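Local coordinates for hypothetical protein (Nostoc punctiforme, PDB 2O62), which is of unknown function but probably combines two calycin-like beta domains, the second related by family to a biogenesis factor for ATP synthase, at residues V227-W239 / R246-E258. Sequence-based numbering, arbitrary orientation.
Sequences VQLRQPLFLEAGW and RQRMIRSYNDKGE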
loop_
_atom_site.group_PDB
_atom_site.type_symbol
_atom_site.label_atom_id
_atom_site.label_comp_id
_atom_site.label_asym_id
_atom_site.label_seq_id
_atom_site.Cartn_x
_atom_site.Cartn_y
_atom_site.Cartn_z
ATOM N N VAL A 227 7.784 15.518 -3.054
ATOM C CA VAL A 227 7.202 15.456 -4.367
ATOM C C VAL A 227 7.707 16.642 -5.184
ATOM O O VAL A 227 7.483 17.783 -4.813
ATOM C CB VAL A 227 5.674 15.459 -4.270
ATOM C CG1 VAL A 227 5.058 15.485 -5.637
ATOM C CG2 VAL A 227 5.224 14.277 -3.511
ATOM N N GLN A 228 8.428 16.361 -6.277
ATOM C CA GLN A 228 9.043 17.390 -7.134
ATOM C C GLN A 228 8.281 17.495 -8.455
ATOM O O GLN A 228 7.796 16.513 -8.971
ATOM C CB GLN A 228 10.523 17.063 -7.452
ATOM C CG GLN A 228 11.441 16.649 -6.259
ATOM C CD GLN A 228 12.210 17.822 -5.621
ATOM O OE1 GLN A 228 11.936 19.003 -5.880
ATOM N NE2 GLN A 228 13.180 17.485 -4.763
ATOM N N LEU A 229 8.224 18.679 -9.022
ATOM C CA LEU A 229 7.728 18.831 -10.387
ATOM C C LEU A 229 8.626 18.074 -11.372
ATOM O O LEU A 229 9.861 18.030 -11.222
ATOM C CB LEU A 229 7.656 20.309 -10.816
ATOM C CG LEU A 229 6.472 21.114 -10.284
ATOM C CD1 LEU A 229 6.706 21.433 -8.807
ATOM C CD2 LEU A 229 6.263 22.384 -11.066
ATOM N N ARG A 230 7.977 17.501 -12.379
ATOM C CA ARG A 230 8.628 16.805 -13.493
ATOM C C ARG A 230 9.509 15.670 -13.063
ATOM O O ARG A 230 10.534 15.433 -13.667
ATOM C CB ARG A 230 9.421 17.762 -14.380
ATOM C CG ARG A 230 8.527 18.585 -15.279
ATOM C CD ARG A 230 9.236 19.087 -16.517
ATOM N NE ARG A 230 9.573 18.048 -17.521
ATOM C CZ ARG A 230 10.342 18.332 -18.576
ATOM N NH1 ARG A 230 10.813 19.564 -18.710
ATOM N NH2 ARG A 230 10.662 17.417 -19.482
ATOM N N GLN A 231 9.091 14.971 -12.026
ATOM C CA GLN A 231 9.706 13.707 -11.651
ATOM C C GLN A 231 8.619 12.642 -11.530
ATOM O O GLN A 231 7.472 12.926 -11.113
ATOM C CB GLN A 231 10.476 13.860 -10.332
ATOM C CG GLN A 231 11.542 14.931 -10.334
ATOM C CD GLN A 231 12.767 14.548 -11.172
ATOM O OE1 GLN A 231 12.975 13.362 -11.435
ATOM N NE2 GLN A 231 13.576 15.550 -11.597
ATOM N N PRO A 232 8.952 11.390 -11.878
ATOM C CA PRO A 232 7.974 10.316 -11.649
ATOM C C PRO A 232 7.839 10.080 -10.144
ATOM O O PRO A 232 8.774 10.410 -9.382
ATOM C CB PRO A 232 8.587 9.118 -12.357
ATOM C CG PRO A 232 10.032 9.383 -12.328
ATOM C CD PRO A 232 10.219 10.873 -12.437
ATOM N N LEU A 233 6.678 9.582 -9.742
ATOM C CA LEU A 233 6.316 9.385 -8.358
ATOM C C LEU A 233 5.779 7.990 -8.145
ATOM O O LEU A 233 5.088 7.415 -8.996
ATOM C CB LEU A 233 5.263 10.400 -7.946
ATOM C CG LEU A 233 5.713 11.859 -7.955
ATOM C CD1 LEU A 233 4.530 12.822 -7.925
ATOM C CD2 LEU A 233 6.593 12.112 -6.749
ATOM N N PHE A 234 6.072 7.463 -6.968
ATOM C CA PHE A 234 5.758 6.078 -6.599
ATOM C C PHE A 234 5.241 6.103 -5.153
ATOM O O PHE A 234 5.924 6.581 -4.260
ATOM C CB PHE A 234 7.004 5.194 -6.706
ATOM C CG PHE A 234 7.661 5.252 -8.075
ATOM C CD1 PHE A 234 7.267 4.379 -9.079
ATOM C CD2 PHE A 234 8.679 6.163 -8.348
ATOM C CE1 PHE A 234 7.844 4.430 -10.337
ATOM C CE2 PHE A 234 9.251 6.226 -9.616
ATOM C CZ PHE A 234 8.837 5.355 -10.611
ATOM N N LEU A 235 4.003 5.677 -4.964
ATOM C CA LEU A 235 3.405 5.517 -3.639
ATOM C C LEU A 235 3.538 4.026 -3.308
ATOM O O LEU A 235 3.082 3.206 -4.061
ATOM C CB LEU A 235 1.950 5.890 -3.770
ATOM C CG LEU A 235 1.111 5.992 -2.549
ATOM C CD1 LEU A 235 1.498 7.250 -1.827
ATOM C CD2 LEU A 235 -0.372 5.972 -2.956
ATOM N N GLU A 236 4.199 3.694 -2.200
ATOM C CA GLU A 236 4.506 2.291 -1.881
ATOM C C GLU A 236 4.147 2.001 -0.430
ATOM O O GLU A 236 4.252 2.855 0.467
ATOM C CB GLU A 236 5.986 1.860 -2.155
ATOM C CG GLU A 236 6.323 0.300 -1.873
ATOM C CD GLU A 236 7.730 -0.134 -2.366
ATOM O OE1 GLU A 236 8.528 0.792 -2.612
ATOM O OE2 GLU A 236 8.044 -1.360 -2.529
ATOM N N ALA A 237 3.666 0.779 -0.250
ATOM C CA ALA A 237 3.407 0.207 1.053
ATOM C C ALA A 237 3.787 -1.269 0.972
ATOM O O ALA A 237 3.872 -1.853 -0.098
ATOM C CB ALA A 237 1.915 0.345 1.396
ATOM N N GLY A 238 3.916 -1.856 2.130
ATOM C CA GLY A 238 4.305 -3.250 2.306
ATOM C C GLY A 238 3.541 -3.829 3.457
ATOM O O GLY A 238 3.079 -3.110 4.352
ATOM N N TRP A 239 3.443 -5.151 3.466
ATOM C CA TRP A 239 2.813 -5.858 4.554
ATOM C C TRP A 239 3.513 -7.175 4.754
ATOM O O TRP A 239 3.473 -8.004 3.851
ATOM C CB TRP A 239 1.370 -6.137 4.188
ATOM C CG TRP A 239 0.507 -6.653 5.273
ATOM C CD1 TRP A 239 0.720 -6.549 6.632
ATOM C CD2 TRP A 239 -0.722 -7.332 5.115
ATOM N NE1 TRP A 239 -0.331 -7.077 7.307
ATOM C CE2 TRP A 239 -1.233 -7.576 6.406
ATOM C CE3 TRP A 239 -1.494 -7.702 4.003
ATOM C CZ2 TRP A 239 -2.455 -8.206 6.620
ATOM C CZ3 TRP A 239 -2.700 -8.317 4.211
ATOM C CH2 TRP A 239 -3.180 -8.570 5.515
ATOM N N ARG A 246 5.912 -11.553 2.457
ATOM C CA ARG A 246 5.683 -10.124 2.412
ATOM C C ARG A 246 5.130 -9.731 1.072
ATOM O O ARG A 246 5.530 -10.283 0.031
ATOM C CB ARG A 246 6.984 -9.387 2.624
ATOM C CG ARG A 246 6.843 -7.872 2.718
ATOM C CD ARG A 246 7.799 -7.299 3.750
ATOM N NE ARG A 246 7.780 -5.824 3.832
ATOM C CZ ARG A 246 8.687 -5.016 3.297
ATOM N NH1 ARG A 246 9.649 -5.489 2.517
ATOM N NH2 ARG A 246 8.605 -3.693 3.505
ATOM N N GLN A 247 4.197 -8.797 1.080
ATOM C CA GLN A 247 3.777 -8.184 -0.146
ATOM C C GLN A 247 4.165 -6.731 -0.140
ATOM O O GLN A 247 4.200 -6.095 0.899
ATOM C CB GLN A 247 2.254 -8.330 -0.397
ATOM C CG GLN A 247 1.852 -9.725 -0.800
ATOM C CD GLN A 247 0.429 -9.840 -1.238
ATOM O OE1 GLN A 247 -0.451 -9.223 -0.675
ATOM N NE2 GLN A 247 0.197 -10.598 -2.324
ATOM N N ARG A 248 4.444 -6.214 -1.320
ATOM C CA ARG A 248 4.654 -4.770 -1.520
ATOM C C ARG A 248 3.747 -4.296 -2.661
ATOM O O ARG A 248 3.559 -5.009 -3.651
ATOM C CB ARG A 248 6.101 -4.483 -1.839
ATOM C CG ARG A 248 7.027 -4.845 -0.685
ATOM C CD ARG A 248 8.448 -4.475 -0.991
ATOM N NE ARG A 248 9.118 -5.448 -1.893
ATOM C CZ ARG A 248 9.545 -5.174 -3.140
ATOM N NH1 ARG A 248 9.420 -3.967 -3.672
ATOM N NH2 ARG A 248 10.148 -6.102 -3.865
HETATM N N MSE A 249 3.185 -3.095 -2.535
HETATM C CA MSE A 249 2.358 -2.542 -3.589
HETATM C C MSE A 249 2.850 -1.139 -3.954
HETATM O O MSE A 249 3.174 -0.361 -3.089
HETATM C CB MSE A 249 0.870 -2.544 -3.217
HETATM C CG MSE A 249 -0.006 -2.300 -4.358
HETATM SE SE MSE A 249 -1.935 -2.036 -4.023
HETATM C CE MSE A 249 -2.280 -3.690 -3.316
ATOM N N ILE A 250 2.929 -0.856 -5.250
ATOM C CA ILE A 250 3.474 0.384 -5.798
ATOM C C ILE A 250 2.492 0.961 -6.813
ATOM O O ILE A 250 2.202 0.308 -7.814
ATOM C CB ILE A 250 4.788 0.149 -6.491
ATOM C CG1 ILE A 250 5.767 -0.587 -5.557
ATOM C CG2 ILE A 250 5.368 1.474 -6.956
ATOM C CD1 ILE A 250 5.897 -2.042 -5.827
ATOM N N ARG A 251 1.983 2.165 -6.538
ATOM C CA ARG A 251 1.147 2.944 -7.467
ATOM C C ARG A 251 2.054 3.958 -8.165
ATOM O O ARG A 251 2.658 4.804 -7.511
ATOM C CB ARG A 251 0.044 3.686 -6.706
ATOM C CG ARG A 251 -1.079 4.324 -7.532
ATOM C CD ARG A 251 -1.934 5.195 -6.595
ATOM N NE ARG A 251 -2.950 5.882 -7.390
ATOM C CZ ARG A 251 -4.086 5.349 -7.796
ATOM N NH1 ARG A 251 -4.477 4.152 -7.409
ATOM N NH2 ARG A 251 -4.887 6.087 -8.559
ATOM N N SER A 252 2.179 3.838 -9.473
ATOM C CA SER A 252 3.213 4.557 -10.232
ATOM C C SER A 252 2.656 5.686 -11.082
ATOM O O SER A 252 1.717 5.492 -11.833
ATOM C CB SER A 252 3.975 3.576 -11.106
ATOM O OG SER A 252 4.602 2.560 -10.321
ATOM N N TYR A 253 3.301 6.849 -10.990
ATOM C CA TYR A 253 2.957 8.039 -11.767
ATOM C C TYR A 253 4.110 8.424 -12.693
ATOM O O TYR A 253 5.260 8.353 -12.309
ATOM C CB TYR A 253 2.669 9.233 -10.851
ATOM C CG TYR A 253 1.397 9.100 -10.067
ATOM C CD1 TYR A 253 1.343 8.269 -8.948
ATOM C CD2 TYR A 253 0.230 9.749 -10.484
ATOM C CE1 TYR A 253 0.173 8.098 -8.224
ATOM C CE2 TYR A 253 -0.968 9.571 -9.747
ATOM C CZ TYR A 253 -0.964 8.746 -8.635
ATOM O OH TYR A 253 -2.101 8.525 -7.903
ATOM N N ASN A 254 3.798 8.857 -13.921
ATOM C CA ASN A 254 4.864 9.354 -14.827
ATOM C C ASN A 254 5.248 10.805 -14.454
ATOM O O ASN A 254 4.603 11.432 -13.576
ATOM C CB ASN A 254 4.489 9.213 -16.320
ATOM C CG ASN A 254 3.403 10.086 -16.734
ATOM O OD1 ASN A 254 3.068 11.060 -16.071
ATOM N ND2 ASN A 254 2.851 9.795 -17.907
ATOM N N ASP A 255 6.312 11.334 -15.064
ATOM C CA ASP A 255 6.763 12.693 -14.727
ATOM C C ASP A 255 5.861 13.819 -15.225
ATOM O O ASP A 255 6.155 14.993 -14.993
ATOM C CB ASP A 255 8.212 12.915 -15.125
ATOM C CG ASP A 255 8.430 13.003 -16.600
ATOM O OD1 ASP A 255 7.459 13.078 -17.388
ATOM O OD2 ASP A 255 9.637 13.022 -16.944
ATOM N N LYS A 256 4.738 13.468 -15.861
ATOM C CA LYS A 256 3.691 14.442 -16.171
ATOM C C LYS A 256 2.576 14.431 -15.101
ATOM O O LYS A 256 1.545 15.106 -15.265
ATOM C CB LYS A 256 3.091 14.185 -17.562
ATOM C CG LYS A 256 4.102 14.336 -18.719
ATOM C CD LYS A 256 3.415 14.232 -20.093
ATOM N N GLY A 257 2.796 13.669 -14.039
ATOM C CA GLY A 257 1.842 13.453 -12.956
ATOM C C GLY A 257 0.625 12.614 -13.281
ATOM O O GLY A 257 -0.357 12.659 -12.546
ATOM N N GLU A 258 0.692 11.808 -14.341
ATOM C CA GLU A 258 -0.405 10.922 -14.737
ATOM C C GLU A 258 -0.183 9.563 -14.089
ATOM O O GLU A 258 0.902 9.034 -14.163
ATOM C CB GLU A 258 -0.447 10.720 -16.278
ATOM C CG GLU A 258 -0.453 11.959 -17.105
ATOM C CD GLU A 258 0.039 11.796 -18.576
ATOM O OE1 GLU A 258 0.775 10.857 -18.930
ATOM O OE2 GLU A 258 -0.307 12.680 -19.397
HETATM O O HOH W 1 11.711 13.444 -14.926
HETATM O O HOH W 2 10.434 14.679 -18.840
HETATM O O HOH W 3 5.078 17.285 -13.400
HETATM O O HOH W 4 7.666 16.049 -18.005
#
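Leu233, Leu235, Ala237 and Trp239 pair with Tyr253, Arg251, Met249 and Gln247 through two backbone hydrogen bonds each, and the strand segments 233-239 and 246-253 run antiparallel with their axes 4.6 Å apart at closest. On one face of the sheet, Glu236, in one of its two deposited conformers, lies alongside Ile250 and crosses toward Arg248. In this conformer CG of Glu236 is anti to its own N (chi1 -177°) and the chain beyond is extended, which carries the carboxylate past Ile250 CG1, 3.8 Å from Glu236 CD. Here Glu236 OE2 meets Arg248 NH1 at 3.2 Å in a salt bridge. The oxygen lies in the guanidinium plane, at its edge, but the carboxylate is turned 51° from that plane. Arg248 NH2 bridges to Glu267 on the next strand, so one guanidinium links three strands. A leucine in place of Arg248 would probably leave Glu267, and Glu236 in this conformer, without this positive partner. Further along this face, the Phe234 ring turns its edge to Ser252 and Ile250, with Phe234 CD1 3.5 Å from Ser252 OG.

On the other face, Leu235 CD2 packs 4.0 Å from Arg251 CD, the two side chains side by side. Arg251 NE donates a nearly straight bond of 2.8 Å to Tyr253 OH, which lies in the guanidinium plane. Arg251 also has a cation-pi contact with Trp259, and Tyr253 OH bonds Leu83 O, so this face meets the N-terminal half of the chain. Beyond the strands, four waters join Arg230 to Asp255, one of them weakly. Water 1, for example, donates to Arg230 O and to Asp255 OD2. The arrangement is a beta hairpin within a closed antiparallel barrel, consistent with the calycin clan.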